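Local coordinates for putative TetR-family transcriptional regulator (PDB 3CCY), which probably binds cis-regulatory DNA through an N-terminal helix-turn-helix and acts as a transcriptional repressor, as TetR-family proteins generally do, at residues A[61-64]-A[65-69]; A[119-122]-A[123-126]; A[150-153]-A[154-157]; A[167-170]-A[171-175]; A[183-186]-A[187-191]. All blocks are in the same frame, centred on the assembly; numbering follows the deposited sequence.

Contact 1 of 5, residues A[61-64]-A[65-69]; sequences VLRD and MLTTH
Val61 starts a run of i to i+4 contacts along helix 58-81, the long helix that in TetR-family proteins joins the DNA-binding head to the ligand-binding core. Its O accepts Met65 N (3.2 Å), and its CG1 meets CE at the bent end of Met65, a selenomethionine, at 3.9 Å. Leu62 binds Leu66 N through its carbonyl. The two leucines also touch at the ends of single branches, Leu62 CD1 to Leu66 CD1 (3.8 Å), on a buried face packed against Val111. Arg63 O is gripped twice by one residue: Thr67 N and Thr67 OG1 (2.7 Å) arrive from opposite faces of the carbonyl plane. With OG1 anti to the carbonyl carbon (chi1 -63°), Thr67 turns its hydroxyl back along the helix. The Arg63 side chain lies beside Thr67, pointing the same way, and its NH2 bonds Gln123. Asp64 O takes Thr68 N in a nearly straight bond (171°), and Thr68 CG2 rests 3.2 Å from the same Asp64 O. The Asp64 carboxylate is tied to Thr68 through one water, which donates to Asp64 OD2 (2.8 Å) and lies 2.9 Å from Thr68 OG1.

Contact 2 of 5, residues A[119-122]-A[123-126]; sequences LPED and QRKA
Arg124 folds back over the residues that lead into its helix, and Pro120 O accompanies most of its aliphatic part. Arg124 CB touches that oxygen at 3.3 Å; CG, CD and NE follow within 3.8 Å of it, so the chain runs past the carbonyl. At CZ the neighbour changes to Glu121 OE1, which forms a salt bridge with Arg124 NH2 (2.7 Å). The carboxylate and guanidinium planes stand 81° apart, and OE1 lies over the face of the guanidinium, on the side where Pro120 O and Leu119 O also sit. NH1 reaches Asp117 O. This is the loop-to-helix entry of helix 122-145 in the TetR C-terminal domain, where Lys125 N bonds Glu121 O (3.1 Å) and Ala126 N bonds Asp122 O (3.0 Å). Glu121 and Asp122, at this end, would probably interact favourably with the helix dipole. Gln123 leaves at roughly a right angle to Arg124: with CG between the backbone N and the carbonyl carbon (chi1 52°), it sets its CD on Pro120 CD (3.6 Å), OE1 accepts a hydrogen bond from Arg63 NH2, and NE2 makes a weak bond to Asp122 OD2 (3.5 Å), the carboxylate and amide planes 73° apart.

Contact 3 of 5, residues A[150-153]-A[154-157]; sequences AANR and TLAH
Asn152 meets Leu155 by both a hydrogen bond and packing. The polar contact is nearly straight at the donor: Leu155 N points at Asn152 OD1 (3.1 Å, N-H...O angle 174°), although it comes from well above the amide plane, off the lone-pair directions of OD1. Asn152 CG stands opposite its own backbone N (chi1 -169°), which carries OD1 forward to Leu155 N. Backbone bonds follow close by, from Ala156 N to Asn152 O (3.0 Å) and from His157 N to Arg153 O (3.1 Å). One water extends the polar set: it donates to Asn152 OD1 and lies 3.1 Å from Thr154 OG1, linking the cap to the first turn. Van der Waals contact comes from the other half of the amide, where ND2 rests against Leu155 CG and CD1, each 3.5 Å away, the two side chains crossing at a slant. Ala156 CB points toward the preceding loop, 3.4 Å from Asn152 O, and Ala156 packs on Arg139 and Leu143 of helix 122-145. Beyond the cap, Leu155 packs on Arg188 and Thr154 on Val180, both of the second subunit. The arrangement is a classic N-cap, here starting helix 153-168 beside the subunit interface.

Contact 4 of 5, residues A[167-170]-A[171-175]; sequences INWT and YTWYK
Thr172 gives both OG1 and N to the carbonyl oxygen of Trp169, near the C-terminal end of helix 153-168 in the all-helical TetR C-terminal domain. Thr172 OG1 reaches Trp169 O at 2.8 Å, nearly in line with C=O, while Thr172 N comes from above the carbonyl plane. Thr170 O is likewise used twice: Tyr174 N (2.8 Å) lies in the carbonyl plane and Trp173 N (3.0 Å) well out of it. The bonds from Thr172 N and Trp173 N are i to i+3 in pattern, as in 3-10 turns. Thr170 OG1 sits between its own N and C (chi1 52°), where it donates to Ile167 O and accepts from a water (2.8 Å). The same water donates to Asn168 O and takes a weak bond from Tyr171 N, so one molecule serves three groups. Asn168 O also lies in the plane of the Tyr171 ring, at its edge, 3.0 Å from Tyr171 CD2. Further along, Tyr171 O takes Arg106 NH2, and Tyr174 OH bonds Val180 O. The second subunit packs nearby: its Gly165 meets Trp169 and its Met161 meets Trp173. Both tips of Thr172 lie over one face of Trp169. OG1 sits toward the rim, while the methyl CG2 is 3.6 Å from the centroid of the Trp169 six-membered ring, directly on its normal, a CH-pi contact.

Contact 5 of 5, residues A[183-186]-A[187-191]; sequences DALA and ERTVQ
Leu185 O is gripped by two donors of Thr189, OG1 at 2.7 Å and N at 2.8 Å, which close on it from opposite faces of the carbonyl plane. This happens on helix 182-195, which with helix 153-168 packs against the second subunit, as in the four-helix dimer interface of TetR-family proteins. Thr189 is buried among Phe163, Met166 and Ile167 of its own chain and Leu162 of the second subunit; its hydroxyl, turned back along the helix (chi1 -59°), is satisfied by Leu185 O. Regular i to i+4 bonds flank it: Glu187 N to Asp183 O (3.0 Å, 171°), Arg188 N to Ala184 O and Val190 N to Ala186 O. Glu187 lays CG against Asp183 O at 3.3 Å before its chain extends outward, and OE2 forms a salt bridge with Lys96. Asp183 OD2 and Glu187 OE2 are 5.0 Å apart, and Lys96 would probably ease any repulsion between the two acids, its own link to Asp183 being long and weak. The Arg188 chain bends at its second torsion (71°), and its NE makes a salt bridge with Asp159 OD1 of the second subunit. Val190 packs on Leu92 and Val95 of helix 87-115, while one of its methyls, CG2, lies 3.3 Å from Ala186 O.

Overall arrangement
The five contacts form two touching pairs and one outlier. Contacts 1 and 2, centres 12 Å apart, are joined by a probable hydrogen bond from Arg63 NH2 to Gln123 OE1 (2.9 Å) and by leucine packing, where the loop before helix 122-145 and its first turn lie against helix 58-81. Contacts 4 and 5, centres 13 Å apart, meet through Tyr174 CG and Leu185 CD2 (3.7 Å). They lie across the chain's centre from contact 1, whose centre is 21 Å from that of contact 4. Contact 3 is remote in its own chain, centre 24 Å from that of contact 5, yet its Leu155 packs on Arg188 of the second subunit. Contacts 3, 4 and 5 thus all border the dimer interface.

Contact 1 of 5, residues A[61-64]-A[65-69]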
loop_
_atom_site.group_PDB
_atom_site.type_symbol
_atom_site.label_atom_id
_atom_site.label_comp_id
_atom_site.label_asym_id
_atom_site.label_seq_id
_atom_site.Cartn_x
_atom_site.Cartn_y
_atom_site.Cartn_z
ATOM N N VAL A 61 7.592 -2.747 22.642
ATOM C CA VAL A 61 8.600 -2.431 21.623
ATOM C C VAL A 61 7.930 -1.829 20.392
ATOM O O VAL A 61 8.347 -0.783 19.922
ATOM C CB VAL A 61 9.448 -3.669 21.237
ATOM C CG1 VAL A 61 10.488 -3.304 20.184
ATOM C CG2 VAL A 61 10.133 -4.254 22.472
ATOM N N LEU A 62 6.874 -2.477 19.905
ATOM C CA LEU A 62 6.129 -1.977 18.760
ATOM C C LEU A 62 5.455 -0.629 19.029
ATOM O O LEU A 62 5.552 0.285 18.209
ATOM C CB LEU A 62 5.095 -3.008 18.261
ATOM C CG LEU A 62 4.203 -2.630 17.066
ATOM C CD1 LEU A 62 4.998 -2.352 15.794
ATOM C CD2 LEU A 62 3.155 -3.672 16.771
ATOM N N ARG A 63 4.772 -0.510 20.162
ATOM C CA ARG A 63 4.018 0.696 20.475
ATOM C C ARG A 63 4.959 1.895 20.532
ATOM O O ARG A 63 4.661 2.940 19.955
ATOM C CB ARG A 63 3.215 0.536 21.779
ATOM C CG ARG A 63 2.368 1.763 22.163
ATOM C CD ARG A 63 1.732 1.629 23.547
ATOM N NE ARG A 63 2.715 1.483 24.626
ATOM C CZ ARG A 63 2.850 0.404 25.407
ATOM N NH1 ARG A 63 3.773 0.393 26.362
ATOM N NH2 ARG A 63 2.073 -0.665 25.250
ATOM N N ASP A 64 6.102 1.718 21.192
ATOM C CA ASP A 64 7.114 2.772 21.295
ATOM C C ASP A 64 7.679 3.226 19.941
ATOM O O ASP A 64 7.692 4.432 19.649
ATOM C CB ASP A 64 8.220 2.354 22.279
ATOM C CG ASP A 64 9.323 3.393 22.413
ATOM O OD1 ASP A 64 9.388 4.048 23.474
ATOM O OD2 ASP A 64 10.137 3.549 21.470
HETATM N N MSE A 65 8.104 2.299 19.084
HETATM C CA MSE A 65 8.666 2.725 17.785
HETATM C C MSE A 65 7.638 3.390 16.866
HETATM O O MSE A 65 7.985 4.255 16.059
HETATM C CB MSE A 65 9.354 1.572 17.044
HETATM C CG MSE A 65 8.418 0.719 16.235
HETATM SE SE MSE A 65 9.250 -0.726 15.259
HETATM C CE MSE A 65 10.236 -1.595 16.661
ATOM N N LEU A 66 6.387 2.965 16.969
ATOM C CA LEU A 66 5.329 3.570 16.196
ATOM C C LEU A 66 5.010 4.964 16.723
ATOM O O LEU A 66 4.786 5.888 15.961
ATOM C CB LEU A 66 4.092 2.678 16.218
ATOM C CG LEU A 66 4.241 1.358 15.444
ATOM C CD1 LEU A 66 2.881 0.731 15.171
ATOM C CD2 LEU A 66 4.994 1.575 14.126
ATOM N N THR A 67 5.014 5.098 18.039
ATOM C CA THR A 67 4.672 6.368 18.674
ATOM C C THR A 67 5.721 7.439 18.368
ATOM O O THR A 67 5.385 8.562 17.969
ATOM C CB THR A 67 4.484 6.195 20.195
ATOM O OG1 THR A 67 3.380 5.314 20.432
ATOM C CG2 THR A 67 4.200 7.515 20.872
ATOM N N THR A 68 6.989 7.095 18.540
ATOM C CA THR A 68 8.027 8.075 18.323
ATOM C C THR A 68 8.086 8.427 16.838
ATOM O O THR A 68 8.333 9.570 16.484
ATOM C CB THR A 68 9.408 7.644 18.877
ATOM O OG1 THR A 68 10.009 6.678 18.006
ATOM C CG2 THR A 68 9.278 7.080 20.301
ATOM N N HIS A 69 7.812 7.460 15.971
ATOM C CA HIS A 69 7.860 7.714 14.555
ATOM C C HIS A 69 6.747 8.648 14.038
ATOM O O HIS A 69 7.021 9.549 13.220
ATOM C CB HIS A 69 7.802 6.400 13.783
ATOM C CG HIS A 69 7.918 6.585 12.311
ATOM N ND1 HIS A 69 9.123 6.823 11.692
ATOM C CD2 HIS A 69 6.983 6.578 11.332
ATOM C CE1 HIS A 69 8.925 6.949 10.393
ATOM N NE2 HIS A 69 7.636 6.818 10.154
HETATM O O HOH W 1 11.630 4.735 19.483
#

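Contact 2 of 5, residues A[119-122]-A[123-126]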
loop_
_atom_site.group_PDB
_atom_site.type_symbol
_atom_site.label_atom_id
_atom_site.label_comp_id
_atom_site.label_asym_id
_atom_site.label_seq_id
_atom_site.Cartn_x
_atom_site.Cartn_y
_atom_site.Cartn_z
ATOM N N LEU A 119 -1.235 -4.339 17.528
ATOM C CA LEU A 119 -1.474 -3.723 18.834
ATOM C C LEU A 119 -2.885 -4.025 19.376
ATOM O O LEU A 119 -3.742 -4.483 18.612
ATOM C CB LEU A 119 -1.234 -2.211 18.744
ATOM C CG LEU A 119 0.234 -1.806 18.583
ATOM C CD1 LEU A 119 0.367 -0.308 18.464
ATOM C CD2 LEU A 119 1.084 -2.340 19.749
ATOM N N PRO A 120 -3.114 -3.810 20.698
ATOM C CA PRO A 120 -4.456 -3.852 21.324
ATOM C C PRO A 120 -5.485 -2.881 20.704
ATOM O O PRO A 120 -5.528 -2.726 19.481
ATOM C CB PRO A 120 -4.176 -3.476 22.789
ATOM C CG PRO A 120 -2.758 -3.826 23.009
ATOM C CD PRO A 120 -2.060 -3.573 21.706
ATOM N N GLU A 121 -6.314 -2.248 21.534
ATOM C CA GLU A 121 -7.361 -1.363 21.018
ATOM C C GLU A 121 -7.180 0.100 21.373
ATOM O O GLU A 121 -7.323 0.968 20.512
ATOM C CB GLU A 121 -8.761 -1.849 21.410
ATOM C CG GLU A 121 -9.287 -2.980 20.525
ATOM C CD GLU A 121 -8.995 -2.759 19.041
ATOM O OE1 GLU A 121 -8.146 -3.497 18.491
ATOM O OE2 GLU A 121 -9.601 -1.844 18.433
ATOM N N ASP A 122 -6.867 0.370 22.637
ATOM C CA ASP A 122 -6.680 1.743 23.110
ATOM C C ASP A 122 -5.478 2.449 22.454
ATOM O O ASP A 122 -5.576 3.616 22.054
ATOM C CB ASP A 122 -6.586 1.791 24.648
ATOM C CG ASP A 122 -5.705 0.681 25.231
ATOM O OD1 ASP A 122 -6.171 -0.482 25.311
ATOM O OD2 ASP A 122 -4.553 0.976 25.631
ATOM N N GLN A 123 -4.357 1.737 22.342
ATOM C CA GLN A 123 -3.134 2.324 21.791
ATOM C C GLN A 123 -3.162 2.335 20.271
ATOM O O GLN A 123 -2.574 3.214 19.639
ATOM C CB GLN A 123 -1.865 1.647 22.348
ATOM C CG GLN A 123 -1.821 0.126 22.233
ATOM C CD GLN A 123 -1.054 -0.528 23.369
ATOM O OE1 GLN A 123 0.094 -0.939 23.204
ATOM N NE2 GLN A 123 -1.688 -0.628 24.534
ATOM N N ARG A 124 -3.862 1.363 19.692
ATOM C CA ARG A 124 -4.098 1.331 18.255
ATOM C C ARG A 124 -4.813 2.615 17.869
ATOM O O ARG A 124 -4.426 3.281 16.916
ATOM C CB ARG A 124 -4.970 0.142 17.895
ATOM C CG ARG A 124 -4.747 -0.447 16.543
ATOM C CD ARG A 124 -5.969 -1.230 16.144
ATOM N NE ARG A 124 -5.643 -2.576 15.685
ATOM C CZ ARG A 124 -6.535 -3.552 15.527
ATOM N NH1 ARG A 124 -6.144 -4.750 15.104
ATOM N NH2 ARG A 124 -7.824 -3.345 15.799
ATOM N N LYS A 125 -5.838 2.967 18.640
ATOM C CA LYS A 125 -6.679 4.113 18.319
ATOM C C LYS A 125 -6.059 5.459 18.670
ATOM O O LYS A 125 -6.379 6.466 18.036
ATOM C CB LYS A 125 -8.062 3.965 18.948
ATOM C CG LYS A 125 -8.940 2.943 18.226
ATOM C CD LYS A 125 -10.249 2.723 18.961
ATOM C CE LYS A 125 -11.188 1.812 18.167
ATOM N NZ LYS A 125 -12.351 1.430 19.014
ATOM N N ALA A 126 -5.195 5.482 19.684
ATOM C CA ALA A 126 -4.347 6.646 19.928
ATOM C C ALA A 126 -3.430 6.905 18.722
ATOM O O ALA A 126 -3.244 8.052 18.319
ATOM C CB ALA A 126 -3.529 6.458 21.190
#

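Contact 3 of 5, residues A[150-153]-A[154-157]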
loop_
_atom_site.group_PDB
_atom_site.type_symbol
_atom_site.label_atom_id
_atom_site.label_comp_id
_atom_site.label_asym_id
_atom_site.label_seq_id
_atom_site.Cartn_x
_atom_site.Cartn_y
_atom_site.Cartn_z
ATOM N N ALA A 150 -13.432 22.698 -1.352
ATOM C CA ALA A 150 -13.529 22.373 0.066
ATOM C C ALA A 150 -14.984 22.061 0.475
ATOM O O ALA A 150 -15.218 21.369 1.466
ATOM C CB ALA A 150 -12.912 23.490 0.896
ATOM N N ALA A 151 -15.944 22.508 -0.348
ATOM C CA ALA A 151 -17.378 22.277 -0.121
ATOM C C ALA A 151 -17.742 20.796 -0.160
ATOM O O ALA A 151 -18.676 20.369 0.516
ATOM C CB ALA A 151 -18.217 23.059 -1.147
ATOM N N ASN A 152 -16.998 20.006 -0.945
ATOM C CA ASN A 152 -17.290 18.579 -1.060
ATOM C C ASN A 152 -16.313 17.747 -0.239
ATOM O O ASN A 152 -15.237 17.361 -0.730
ATOM C CB ASN A 152 -17.286 18.127 -2.520
ATOM C CG ASN A 152 -17.844 16.709 -2.703
ATOM O OD1 ASN A 152 -17.811 15.867 -1.793
ATOM N ND2 ASN A 152 -18.393 16.458 -3.883
ATOM N N ARG A 153 -16.695 17.462 1.005
ATOM C CA ARG A 153 -15.804 16.752 1.906
ATOM C C ARG A 153 -15.583 15.294 1.529
ATOM O O ARG A 153 -14.522 14.757 1.753
ATOM C CB ARG A 153 -16.282 16.896 3.346
ATOM C CG ARG A 153 -15.924 18.285 3.905
ATOM C CD ARG A 153 -16.553 18.595 5.269
ATOM N NE ARG A 153 -16.046 19.897 5.680
ATOM C CZ ARG A 153 -14.917 20.100 6.359
ATOM N NH1 ARG A 153 -14.174 19.086 6.804
ATOM N NH2 ARG A 153 -14.558 21.333 6.622
ATOM N N THR A 154 -16.585 14.667 0.923
ATOM C CA THR A 154 -16.467 13.283 0.478
ATOM C C THR A 154 -15.338 13.113 -0.510
ATOM O O THR A 154 -14.465 12.283 -0.311
ATOM C CB THR A 154 -17.787 12.786 -0.128
ATOM O OG1 THR A 154 -18.818 12.920 0.851
ATOM C CG2 THR A 154 -17.685 11.311 -0.507
ATOM N N LEU A 155 -15.360 13.918 -1.569
ATOM C CA LEU A 155 -14.365 13.855 -2.606
ATOM C C LEU A 155 -13.030 14.419 -2.152
ATOM O O LEU A 155 -12.006 13.961 -2.617
ATOM C CB LEU A 155 -14.873 14.540 -3.888
ATOM C CG LEU A 155 -16.108 13.931 -4.598
ATOM C CD1 LEU A 155 -16.328 14.539 -5.996
ATOM C CD2 LEU A 155 -15.909 12.417 -4.748
ATOM N N ALA A 156 -13.030 15.399 -1.236
ATOM C CA ALA A 156 -11.758 15.840 -0.614
ATOM C C ALA A 156 -10.994 14.691 0.089
ATOM O O ALA A 156 -9.766 14.564 -0.063
ATOM C CB ALA A 156 -11.983 17.013 0.339
ATOM N N HIS A 157 -11.718 13.864 0.847
ATOM C CA HIS A 157 -11.149 12.651 1.430
ATOM C C HIS A 157 -10.676 11.632 0.365
ATOM O O HIS A 157 -9.567 11.130 0.470
ATOM C CB HIS A 157 -12.124 12.037 2.432
ATOM C CG HIS A 157 -11.686 10.719 2.988
ATOM N ND1 HIS A 157 -10.626 10.591 3.861
ATOM C CD2 HIS A 157 -12.175 9.469 2.796
ATOM C CE1 HIS A 157 -10.491 9.315 4.186
ATOM N NE2 HIS A 157 -11.407 8.612 3.536
HETATM O O HOH W 2 -19.685 15.845 0.768
#

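Contact 4 of 5, residues A[167-170]-A[171-175]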
loop_
_atom_site.group_PDB
_atom_site.type_symbol
_atom_site.label_atom_id
_atom_site.label_comp_id
_atom_site.label_asym_id
_atom_site.label_seq_id
_atom_site.Cartn_x
_atom_site.Cartn_y
_atom_site.Cartn_z
ATOM N N ILE A 167 2.288 7.853 -2.539
ATOM C CA ILE A 167 3.497 7.905 -1.704
ATOM C C ILE A 167 3.656 6.759 -0.714
ATOM O O ILE A 167 4.768 6.355 -0.463
ATOM C CB ILE A 167 3.681 9.276 -0.945
ATOM C CG1 ILE A 167 2.494 9.648 -0.052
ATOM C CG2 ILE A 167 4.020 10.403 -1.909
ATOM C CD1 ILE A 167 2.967 10.725 0.968
ATOM N N ASN A 168 2.570 6.253 -0.127
ATOM C CA ASN A 168 2.657 5.147 0.852
ATOM C C ASN A 168 2.996 3.814 0.193
ATOM O O ASN A 168 3.591 2.937 0.848
ATOM C CB ASN A 168 1.368 4.989 1.691
ATOM C CG ASN A 168 1.171 6.126 2.682
ATOM O OD1 ASN A 168 2.026 6.985 2.806
ATOM N ND2 ASN A 168 0.040 6.140 3.387
ATOM N N TRP A 169 2.620 3.625 -1.077
ATOM C CA TRP A 169 2.938 2.380 -1.805
ATOM C C TRP A 169 4.408 2.236 -2.178
ATOM O O TRP A 169 4.838 1.149 -2.563
ATOM C CB TRP A 169 2.085 2.261 -3.096
ATOM C CG TRP A 169 2.039 0.905 -3.732
ATOM C CD1 TRP A 169 2.480 0.551 -4.993
ATOM C CD2 TRP A 169 1.555 -0.274 -3.133
ATOM N NE1 TRP A 169 2.267 -0.783 -5.201
ATOM C CE2 TRP A 169 1.696 -1.312 -4.072
ATOM C CE3 TRP A 169 0.997 -0.557 -1.881
ATOM C CZ2 TRP A 169 1.301 -2.620 -3.804
ATOM C CZ3 TRP A 169 0.587 -1.864 -1.627
ATOM C CH2 TRP A 169 0.758 -2.871 -2.571
ATOM N N THR A 170 5.170 3.317 -2.048
ATOM C CA THR A 170 6.591 3.344 -2.440
ATOM C C THR A 170 7.447 2.275 -1.771
ATOM O O THR A 170 8.380 1.760 -2.360
ATOM C CB THR A 170 7.240 4.746 -2.242
ATOM O OG1 THR A 170 7.005 5.228 -0.914
ATOM C CG2 THR A 170 6.625 5.760 -3.287
ATOM N N TYR A 171 7.112 1.929 -0.546
ATOM C CA TYR A 171 7.888 0.908 0.158
ATOM C C TYR A 171 7.928 -0.406 -0.621
ATOM O O TYR A 171 8.870 -1.191 -0.475
ATOM C CB TYR A 171 7.392 0.723 1.599
ATOM C CG TYR A 171 6.183 -0.166 1.773
ATOM C CD1 TYR A 171 6.328 -1.528 2.057
ATOM C CD2 TYR A 171 4.902 0.349 1.699
ATOM C CE1 TYR A 171 5.222 -2.344 2.212
ATOM C CE2 TYR A 171 3.782 -0.481 1.847
ATOM C CZ TYR A 171 3.957 -1.792 2.112
ATOM O OH TYR A 171 2.840 -2.571 2.255
ATOM N N THR A 172 6.924 -0.650 -1.458
ATOM C CA THR A 172 6.874 -1.938 -2.173
ATOM C C THR A 172 7.800 -1.986 -3.395
ATOM O O THR A 172 8.048 -3.072 -3.929
ATOM C CB THR A 172 5.442 -2.314 -2.665
ATOM O OG1 THR A 172 4.997 -1.375 -3.680
ATOM C CG2 THR A 172 4.459 -2.307 -1.497
ATOM N N TRP A 173 8.257 -0.835 -3.879
ATOM C CA TRP A 173 8.948 -0.814 -5.192
ATOM C C TRP A 173 10.153 0.128 -5.252
ATOM O O TRP A 173 11.108 -0.100 -6.025
ATOM C CB TRP A 173 7.958 -0.432 -6.307
ATOM C CG TRP A 173 7.366 1.000 -6.237
ATOM C CD1 TRP A 173 6.169 1.392 -5.648
ATOM C CD2 TRP A 173 7.924 2.181 -6.822
ATOM N NE1 TRP A 173 5.980 2.757 -5.819
ATOM C CE2 TRP A 173 7.030 3.256 -6.552
ATOM C CE3 TRP A 173 9.108 2.443 -7.560
ATOM C CZ2 TRP A 173 7.288 4.554 -6.967
ATOM C CZ3 TRP A 173 9.356 3.745 -7.972
ATOM C CH2 TRP A 173 8.436 4.778 -7.680
ATOM N N TYR A 174 10.095 1.198 -4.468
ATOM C CA TYR A 174 11.070 2.302 -4.607
ATOM C C TYR A 174 12.313 2.120 -3.759
ATOM O O TYR A 174 12.227 1.813 -2.568
ATOM C CB TYR A 174 10.411 3.642 -4.286
ATOM C CG TYR A 174 11.380 4.790 -4.252
ATOM C CD1 TYR A 174 11.984 5.241 -5.418
ATOM C CD2 TYR A 174 11.710 5.416 -3.027
ATOM C CE1 TYR A 174 12.902 6.308 -5.409
ATOM C CE2 TYR A 174 12.640 6.454 -2.982
ATOM C CZ TYR A 174 13.221 6.901 -4.185
ATOM O OH TYR A 174 14.128 7.922 -4.154
ATOM N N LYS A 175 13.480 2.294 -4.381
ATOM C CA LYS A 175 14.757 2.234 -3.654
ATOM C C LYS A 175 15.388 3.636 -3.605
ATOM O O LYS A 175 15.719 4.217 -4.644
ATOM C CB LYS A 175 15.686 1.201 -4.285
ATOM C CG LYS A 175 15.330 -0.310 -4.041
ATOM C CD LYS A 175 13.822 -0.674 -3.961
ATOM C CE LYS A 175 13.550 -2.189 -4.271
ATOM N NZ LYS A 175 12.150 -2.685 -3.925
HETATM O O HOH W 3 6.336 4.223 1.596
#

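Contact 5 of 5, residues A[183-186]-A[187-191]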
loop_
_atom_site.group_PDB
_atom_site.type_symbol
_atom_site.label_atom_id
_atom_site.label_comp_id
_atom_site.label_asym_id
_atom_site.label_seq_id
_atom_site.Cartn_x
_atom_site.Cartn_y
_atom_site.Cartn_z
ATOM N N ASP A 183 14.102 13.457 -3.413
ATOM C CA ASP A 183 13.607 14.774 -3.862
ATOM C C ASP A 183 13.052 14.731 -5.294
ATOM O O ASP A 183 12.015 15.302 -5.550
ATOM C CB ASP A 183 14.671 15.880 -3.778
ATOM C CG ASP A 183 14.490 16.781 -2.574
ATOM O OD1 ASP A 183 13.906 16.346 -1.512
ATOM O OD2 ASP A 183 14.967 17.930 -2.701
ATOM N N ALA A 184 13.761 14.090 -6.213
ATOM C CA ALA A 184 13.269 13.866 -7.589
ATOM C C ALA A 184 11.921 13.119 -7.585
ATOM O O ALA A 184 10.984 13.486 -8.307
ATOM C CB ALA A 184 14.344 13.115 -8.442
ATOM N N LEU A 185 11.794 12.089 -6.751
ATOM C CA LEU A 185 10.538 11.327 -6.729
ATOM C C LEU A 185 9.384 12.235 -6.234
ATOM O O LEU A 185 8.252 12.189 -6.766
ATOM C CB LEU A 185 10.683 10.048 -5.874
ATOM C CG LEU A 185 9.394 9.251 -5.681
ATOM C CD1 LEU A 185 8.897 8.741 -7.036
ATOM C CD2 LEU A 185 9.624 8.038 -4.719
ATOM N N ALA A 186 9.676 13.058 -5.225
ATOM C CA ALA A 186 8.695 13.954 -4.623
ATOM C C ALA A 186 8.224 14.977 -5.649
ATOM O O ALA A 186 7.010 15.170 -5.791
ATOM C CB ALA A 186 9.296 14.709 -3.362
ATOM N N GLU A 187 9.176 15.615 -6.349
ATOM C CA GLU A 187 8.857 16.592 -7.419
ATOM C C GLU A 187 7.995 16.014 -8.514
ATOM O O GLU A 187 7.027 16.652 -8.963
ATOM C CB GLU A 187 10.120 17.228 -7.992
ATOM C CG GLU A 187 10.805 18.053 -6.896
ATOM C CD GLU A 187 12.111 18.717 -7.275
ATOM O OE1 GLU A 187 12.803 18.201 -8.185
ATOM O OE2 GLU A 187 12.456 19.749 -6.622
ATOM N N ARG A 188 8.366 14.805 -8.945
ATOM C CA ARG A 188 7.596 14.035 -9.919
ATOM C C ARG A 188 6.172 13.728 -9.429
ATOM O O ARG A 188 5.215 13.926 -10.169
ATOM C CB ARG A 188 8.269 12.691 -10.178
ATOM C CG ARG A 188 7.628 11.894 -11.383
ATOM C CD ARG A 188 7.987 12.588 -12.652
ATOM N NE ARG A 188 7.709 11.807 -13.860
ATOM C CZ ARG A 188 8.123 12.178 -15.067
ATOM N NH1 ARG A 188 8.835 13.291 -15.192
ATOM N NH2 ARG A 188 7.825 11.466 -16.130
ATOM N N THR A 189 6.061 13.154 -8.232
ATOM C CA THR A 189 4.761 12.873 -7.576
ATOM C C THR A 189 3.829 14.113 -7.543
ATOM O O THR A 189 2.652 14.058 -7.921
ATOM C CB THR A 189 5.000 12.361 -6.152
ATOM O OG1 THR A 189 5.793 11.168 -6.239
ATOM C CG2 THR A 189 3.672 12.070 -5.420
ATOM N N VAL A 190 4.374 15.232 -7.130
ATOM C CA VAL A 190 3.616 16.480 -7.129
ATOM C C VAL A 190 3.247 17.009 -8.514
ATOM O O VAL A 190 2.096 17.422 -8.721
ATOM C CB VAL A 190 4.376 17.563 -6.327
ATOM C CG1 VAL A 190 3.683 18.929 -6.428
ATOM C CG2 VAL A 190 4.463 17.138 -4.864
ATOM N N GLN A 191 4.205 17.032 -9.452
ATOM C CA GLN A 191 3.889 17.451 -10.835
ATOM C C GLN A 191 2.726 16.574 -11.401
ATOM O O GLN A 191 1.778 17.084 -11.998
ATOM C CB GLN A 191 5.157 17.346 -11.763
ATOM C CG GLN A 191 6.298 18.378 -11.415
ATOM C CD GLN A 191 7.722 17.952 -11.943
ATOM O OE1 GLN A 191 7.868 16.976 -12.735
ATOM N NE2 GLN A 191 8.773 18.675 -11.473
#